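Local coordinates for protein salicylate 5-hydroxylase, large oxygenase component (Ralstonia sp., PDB 7C8Z) that hydroxylates salicylate at ring position 5 to give gentisate, as the iron- and [2Fe-2S]-containing oxygenase component of a multicomponent enzyme system, at residues Phe63-Trp68 with Ser188-Val193; Lys84-Gly89 with His343-Gly348. One frame throughout, in Å; residues are numbered along the deposited sequence.

Interaction 1. Residues Phe63-Trp68 with Ser188-Val193; sequences FYANHW and SFDHDV
CG of Asp-190 stands opposite the backbone N across CA-CB (chi1 -167°), which carries the carboxylate over to the backbone of Asn-66, while Trp-68, its CG beside its own N at chi1 -64°, lays one indole face against Ser-188 and Val-193. Asp-190 OD2 takes the N-H of Asn-66 at 3.0 Å through its anti lone pair, a bent bond of 138°. The other oxygen, OD1, is met from above the carboxylate plane by the backbone N of Asp-192, an Asx turn within segment 188-193 that helps fix the carboxylate. Both methyls of Val-193 lie over that indole face: CG2 makes a CH-pi contact with the five-membered ring, and CG1 comes within 3.5 Å of Trp-68 CZ2. Ser-188 CB makes an off-centre CH-pi contact with the six-membered ring. Segment 63-68 leads into 69-73, the outermost strand on this side of the Rieske-domain sheet, and segment 188-193 leaves its antiparallel neighbour 184-188; Phe-196 and Phe-199 of helix 196-211 meet the same indole edge-to-face. The carbonyl O of His-67 lies 3.1 Å from Ser-188 OG, whose proton could instead serve Asp-190 O. Farther along, the side chains of Tyr-64 and Phe-189 lie side by side, pointing the same way, but their nearly perpendicular rings form an oblique pair, Tyr-64 CD1 being 4.1 Å from Phe-189 CD2; Arg-91 makes cation-pi contacts with both, and Tyr-64 OH bonds to Glu-90 N.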
loop_
_atom_site.group_PDB
_atom_site.type_symbol
_atom_site.label_atom_id
_atom_site.label_comp_id
_atom_site.label_asym_id
_atom_site.label_seq_id
_atom_site.Cartn_x
_atom_site.Cartn_y
_atom_site.Cartn_z
ATOM N N PHE A 63 -5.555 24.617 -13.654
ATOM C CA PHE A 63 -4.131 24.310 -13.677
ATOM C C PHE A 63 -3.522 24.304 -15.069
ATOM O O PHE A 63 -2.349 24.653 -15.216
ATOM C CB PHE A 63 -3.874 22.944 -13.029
ATOM C CG PHE A 63 -4.067 22.937 -11.547
ATOM C CD1 PHE A 63 -5.329 22.787 -11.000
ATOM C CD2 PHE A 63 -2.986 23.083 -10.698
ATOM C CE1 PHE A 63 -5.510 22.783 -9.630
ATOM C CE2 PHE A 63 -3.159 23.078 -9.328
ATOM C CZ PHE A 63 -4.423 22.930 -8.792
ATOM N N TYR A 64 -4.280 23.909 -16.088
ATOM C CA TYR A 64 -3.751 23.768 -17.435
ATOM C C TYR A 64 -4.172 24.893 -18.368
ATOM O O TYR A 64 -3.822 24.855 -19.551
ATOM C CB TYR A 64 -4.182 22.423 -18.029
ATOM C CG TYR A 64 -3.777 21.219 -17.208
ATOM C CD1 TYR A 64 -2.661 21.256 -16.380
ATOM C CD2 TYR A 64 -4.507 20.041 -17.265
ATOM C CE1 TYR A 64 -2.288 20.156 -15.629
ATOM C CE2 TYR A 64 -4.138 18.931 -16.520
ATOM C CZ TYR A 64 -3.028 18.993 -15.703
ATOM O OH TYR A 64 -2.663 17.892 -14.960
ATOM N N ALA A 65 -4.905 25.890 -17.876
ATOM C CA ALA A 65 -5.390 26.955 -18.742
ATOM C C ALA A 65 -5.688 28.196 -17.914
ATOM O O ALA A 65 -6.187 28.093 -16.791
ATOM C CB ALA A 65 -6.642 26.519 -19.507
ATOM N N ASN A 66 -5.363 29.360 -18.477
ATOM C CA ASN A 66 -5.743 30.667 -17.942
ATOM C C ASN A 66 -5.148 30.945 -16.567
ATOM O O ASN A 66 -5.632 31.826 -15.849
ATOM C CB ASN A 66 -7.268 30.824 -17.884
ATOM C CG ASN A 66 -7.902 30.866 -19.260
ATOM O OD1 ASN A 66 -8.681 29.985 -19.622
ATOM N ND2 ASN A 66 -7.570 31.896 -20.038
ATOM N N HIS A 67 -4.095 30.229 -16.177
ATOM C CA HIS A 67 -3.525 30.428 -14.854
ATOM C C HIS A 67 -2.022 30.237 -14.900
ATOM O O HIS A 67 -1.522 29.354 -15.600
ATOM C CB HIS A 67 -4.132 29.463 -13.831
ATOM C CG HIS A 67 -5.569 29.736 -13.530
ATOM N ND1 HIS A 67 -6.599 29.168 -14.248
ATOM C CD2 HIS A 67 -6.150 30.529 -12.599
ATOM C CE1 HIS A 67 -7.753 29.596 -13.769
ATOM N NE2 HIS A 67 -7.509 30.422 -12.767
ATOM N N TRP A 68 -1.312 31.065 -14.140
ATOM C CA TRP A 68 0.096 30.846 -13.864
ATOM C C TRP A 68 0.195 29.949 -12.643
ATOM O O TRP A 68 -0.435 30.220 -11.616
ATOM C CB TRP A 68 0.830 32.160 -13.603
ATOM C CG TRP A 68 0.884 33.092 -14.764
ATOM C CD1 TRP A 68 0.078 34.165 -14.983
ATOM C CD2 TRP A 68 1.812 33.056 -15.856
ATOM N NE1 TRP A 68 0.438 34.796 -16.150
ATOM C CE2 TRP A 68 1.501 34.134 -16.703
ATOM C CE3 TRP A 68 2.873 32.213 -16.198
ATOM C CZ2 TRP A 68 2.211 34.394 -17.871
ATOM C CZ3 TRP A 68 3.578 32.471 -17.358
ATOM C CH2 TRP A 68 3.243 33.553 -18.182
ATOM N N SER A 188 3.024 28.425 -17.360
ATOM C CA SER A 188 1.666 28.162 -17.808
ATOM C C SER A 188 1.695 27.426 -19.136
ATOM O O SER A 188 2.461 27.784 -20.037
ATOM C CB SER A 188 0.880 29.472 -17.946
ATOM O OG SER A 188 -0.393 29.258 -18.531
ATOM N N PHE A 189 0.848 26.399 -19.246
ATOM C CA PHE A 189 0.661 25.743 -20.535
ATOM C C PHE A 189 -0.049 26.673 -21.503
ATOM O O PHE A 189 0.307 26.745 -22.686
ATOM C CB PHE A 189 -0.141 24.450 -20.368
ATOM C CG PHE A 189 0.635 23.320 -19.757
ATOM C CD1 PHE A 189 1.507 22.569 -20.524
ATOM C CD2 PHE A 189 0.472 22.994 -18.419
ATOM C CE1 PHE A 189 2.211 21.523 -19.973
ATOM C CE2 PHE A 189 1.177 21.949 -17.857
ATOM C CZ PHE A 189 2.051 21.213 -18.636
ATOM N N ASP A 190 -1.050 27.394 -21.012
ATOM C CA ASP A 190 -1.766 28.367 -21.820
ATOM C C ASP A 190 -0.836 29.518 -22.174
ATOM O O ASP A 190 -0.357 30.234 -21.288
ATOM C CB ASP A 190 -2.984 28.876 -21.053
ATOM C CG ASP A 190 -3.943 29.649 -21.925
ATOM O OD1 ASP A 190 -3.652 29.837 -23.124
ATOM O OD2 ASP A 190 -4.992 30.075 -21.401
ATOM N N HIS A 191 -0.578 29.693 -23.466
ATOM C CA HIS A 191 0.278 30.775 -23.927
ATOM C C HIS A 191 -0.493 32.062 -24.174
ATOM O O HIS A 191 0.127 33.119 -24.325
ATOM C CB HIS A 191 1.033 30.350 -25.182
ATOM C CG HIS A 191 2.219 29.489 -24.890
ATOM N ND1 HIS A 191 3.471 30.007 -24.640
ATOM C CD2 HIS A 191 2.338 28.145 -24.776
ATOM C CE1 HIS A 191 4.314 29.018 -24.404
ATOM N NE2 HIS A 191 3.652 27.878 -24.478
ATOM N N ASP A 192 -1.825 31.991 -24.235
ATOM C CA ASP A 192 -2.674 33.173 -24.288
ATOM C C ASP A 192 -3.152 33.585 -22.903
ATOM O O ASP A 192 -4.256 34.124 -22.754
ATOM C CB ASP A 192 -3.862 32.928 -25.219
ATOM C CG ASP A 192 -3.442 32.354 -26.560
ATOM O OD1 ASP A 192 -2.544 32.939 -27.205
ATOM O OD2 ASP A 192 -4.007 31.316 -26.970
ATOM N N VAL A 193 -2.341 33.334 -21.884
ATOM C CA VAL A 193 -2.666 33.714 -20.518
ATOM C C VAL A 193 -2.316 35.179 -20.321
ATOM O O VAL A 193 -1.346 35.688 -20.898
ATOM C CB VAL A 193 -1.916 32.813 -19.517
ATOM C CG1 VAL A 193 -0.409 32.957 -19.688
ATOM C CG2 VAL A 193 -2.329 33.120 -18.084
#

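Interaction 2. Residues Lys84-Gly89 with His343-Gly348; sequences KRTVIG and HIQPNG
Val-87 rests its CG1 methyl on the aliphatic part of Gln-345, 3.6 Å from Gln-345 CB, with CG and CD of the same side chain only slightly farther off. The contact joins the two domains of a ring-hydroxylating oxygenase alpha subunit: strand 82-88 belongs to the antiparallel sheet of the Rieske domain and strand 338-346 to the antiparallel sheet of the catalytic domain. The short strand segments cross at 68° with axes 7.3 Å apart at closest approach, so the sheets meet through side chains and strand ends and do not continue into one another. Val-87 CG1 sits between its own backbone N and carbonyl carbon (chi1 82°), pointing at Gln-345, whose chain is extended beyond CG and passes that atom above the centre of the His-343 ring. The imidazole is thus covered on one face by a residue of its own strand and turns its edge to the Rieske strand. There Thr-86 OG1 lies in the ring plane, 3.3 Å from His-343 CE1, and Val-87 O is 3.4 Å from the same carbon. Tyr-70 also meets this ring, edge-to-face. A water in the imidazole plane, 3.0 Å from His-343 ND1, accepts a hydrogen bond from Lys-84 NZ and so bridges the domains; the ammonium group also forms a salt bridge with Glu-76. At the far end of the contact Gly-89, with positive phi, brings its carbonyl to the ring of Pro-346, which Tyr-55, Leu-59 and Phe-63 of helix 52-63 also touch. Gly-89 O stands 3.2 Å from Pro-346 CD and 3.5 Å from Pro-346 CG.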
loop_
_atom_site.group_PDB
_atom_site.type_symbol
_atom_site.label_atom_id
_atom_site.label_comp_id
_atom_site.label_asym_id
_atom_site.label_seq_id
_atom_site.Cartn_x
_atom_site.Cartn_y
_atom_site.Cartn_z
ATOM N N LYS A 84 15.496 21.829 -12.347
ATOM C CA LYS A 84 14.686 21.285 -11.265
ATOM C C LYS A 84 13.415 20.709 -11.877
ATOM O O LYS A 84 12.716 21.402 -12.623
ATOM C CB LYS A 84 14.350 22.359 -10.226
ATOM C CG LYS A 84 13.552 21.843 -9.043
ATOM C CD LYS A 84 12.784 22.965 -8.351
ATOM C CE LYS A 84 11.583 22.420 -7.589
ATOM N NZ LYS A 84 11.078 23.361 -6.554
ATOM N N ARG A 85 13.144 19.433 -11.605
ATOM C CA ARG A 85 11.892 18.829 -12.036
ATOM C C ARG A 85 10.795 19.150 -11.027
ATOM O O ARG A 85 11.006 19.066 -9.813
ATOM C CB ARG A 85 12.051 17.314 -12.201
ATOM C CG ARG A 85 10.748 16.570 -12.520
ATOM C CD ARG A 85 10.979 15.104 -12.875
ATOM N NE ARG A 85 11.586 14.351 -11.776
ATOM C CZ ARG A 85 10.912 13.753 -10.793
ATOM N NH1 ARG A 85 9.586 13.807 -10.745
ATOM N NH2 ARG A 85 11.571 13.099 -9.847
ATOM N N THR A 86 9.617 19.502 -11.529
ATOM C CA THR A 86 8.481 19.835 -10.677
ATOM C C THR A 86 7.211 19.435 -11.421
ATOM O O THR A 86 7.265 18.697 -12.410
ATOM C CB THR A 86 8.517 21.328 -10.294
ATOM O OG1 THR A 86 7.486 21.612 -9.339
ATOM C CG2 THR A 86 8.323 22.202 -11.526
ATOM N N VAL A 87 6.061 19.931 -10.960
ATOM C CA VAL A 87 4.780 19.508 -11.506
ATOM C C VAL A 87 3.834 20.697 -11.608
ATOM O O VAL A 87 3.957 21.685 -10.876
ATOM C CB VAL A 87 4.153 18.380 -10.655
ATOM C CG1 VAL A 87 3.433 18.962 -9.450
ATOM C CG2 VAL A 87 3.209 17.536 -11.497
ATOM N N ILE A 88 2.894 20.600 -12.548
ATOM C CA ILE A 88 1.781 21.533 -12.669
ATOM C C ILE A 88 0.512 20.705 -12.799
ATOM O O ILE A 88 0.351 19.961 -13.776
ATOM C CB ILE A 88 1.936 22.485 -13.865
ATOM C CG1 ILE A 88 3.089 23.461 -13.617
ATOM C CG2 ILE A 88 0.637 23.245 -14.097
ATOM C CD1 ILE A 88 3.333 24.424 -14.755
ATOM N N GLY A 89 -0.378 20.825 -11.821
ATOM C CA GLY A 89 -1.497 19.914 -11.731
ATOM C C GLY A 89 -0.987 18.511 -11.498
ATOM O O GLY A 89 -0.471 18.204 -10.421
ATOM N N HIS A 343 3.952 24.659 -2.184
ATOM C CA HIS A 343 3.498 24.262 -3.505
ATOM C C HIS A 343 2.486 23.131 -3.373
ATOM O O HIS A 343 2.770 22.116 -2.720
ATOM C CB HIS A 343 4.705 23.825 -4.341
ATOM C CG HIS A 343 4.402 23.566 -5.784
ATOM N ND1 HIS A 343 5.346 23.074 -6.658
ATOM C CD2 HIS A 343 3.270 23.735 -6.509
ATOM C CE1 HIS A 343 4.809 22.946 -7.859
ATOM N NE2 HIS A 343 3.551 23.340 -7.794
ATOM N N ILE A 344 1.296 23.334 -3.961
ATOM C CA ILE A 344 0.236 22.328 -3.998
ATOM C C ILE A 344 0.379 21.507 -5.271
ATOM O O ILE A 344 0.439 22.059 -6.375
ATOM C CB ILE A 344 -1.154 22.983 -3.939
ATOM C CG1 ILE A 344 -1.363 23.713 -2.619
ATOM C CG2 ILE A 344 -2.248 21.933 -4.124
ATOM C CD1 ILE A 344 -2.685 24.405 -2.554
ATOM N N GLN A 345 0.394 20.182 -5.122
ATOM C CA GLN A 345 0.573 19.252 -6.235
ATOM C C GLN A 345 -0.525 18.204 -6.129
ATOM O O GLN A 345 -0.385 17.213 -5.399
ATOM C CB GLN A 345 1.963 18.626 -6.196
ATOM C CG GLN A 345 3.065 19.630 -5.873
ATOM C CD GLN A 345 4.443 19.006 -5.826
ATOM O OE1 GLN A 345 4.581 17.797 -5.672
ATOM N NE2 GLN A 345 5.472 19.829 -5.970
ATOM N N PRO A 346 -1.636 18.393 -6.833
ATOM C CA PRO A 346 -2.794 17.519 -6.621
ATOM C C PRO A 346 -2.575 16.117 -7.177
ATOM O O PRO A 346 -1.810 15.902 -8.119
ATOM C CB PRO A 346 -3.922 18.244 -7.365
ATOM C CG PRO A 346 -3.213 19.036 -8.430
ATOM C CD PRO A 346 -1.892 19.439 -7.839
ATOM N N ASN A 347 -3.267 15.153 -6.565
ATOM C CA ASN A 347 -3.220 13.752 -6.991
ATOM C C ASN A 347 -4.607 13.168 -6.717
ATOM O O ASN A 347 -4.891 12.703 -5.611
ATOM C CB ASN A 347 -2.129 12.979 -6.265
ATOM C CG ASN A 347 -0.756 13.228 -6.849
ATOM O OD1 ASN A 347 0.119 13.801 -6.194
ATOM N ND2 ASN A 347 -0.561 12.809 -8.094
ATOM N N GLY A 348 -5.463 13.213 -7.728
ATOM C CA GLY A 348 -6.840 12.792 -7.563
ATOM C C GLY A 348 -7.608 13.768 -6.687
ATOM O O GLY A 348 -7.060 14.690 -6.088
HETATM O O HOH W 1 8.055 22.636 -5.554
#

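Overall arrangement
The centres of the two interactions lie 15 Å apart, yet their residues touch: Tyr-64 CE1 is 3.2 Å from Ile-88 O, and Phe-63 CD2 is 3.6 Å from Gly-89 N. Along the chain the segments alternate, in the order 63-68, 84-89, 188-193, 343-348. Interaction 1 lies at the 69-73 end of the Rieske-domain sheet, whereas interaction 2 ties that sheet's strand 82-88 to strand 338-346 of the catalytic-domain sheet. Helix 52-63 links them, running into segment 63-68 and packing on Pro-346. Both lie away from the iron and [2Fe-2S] sites: interaction 1 packs loops beside the Rieske-domain sheet, and interaction 2 is part of the junction between the two domains.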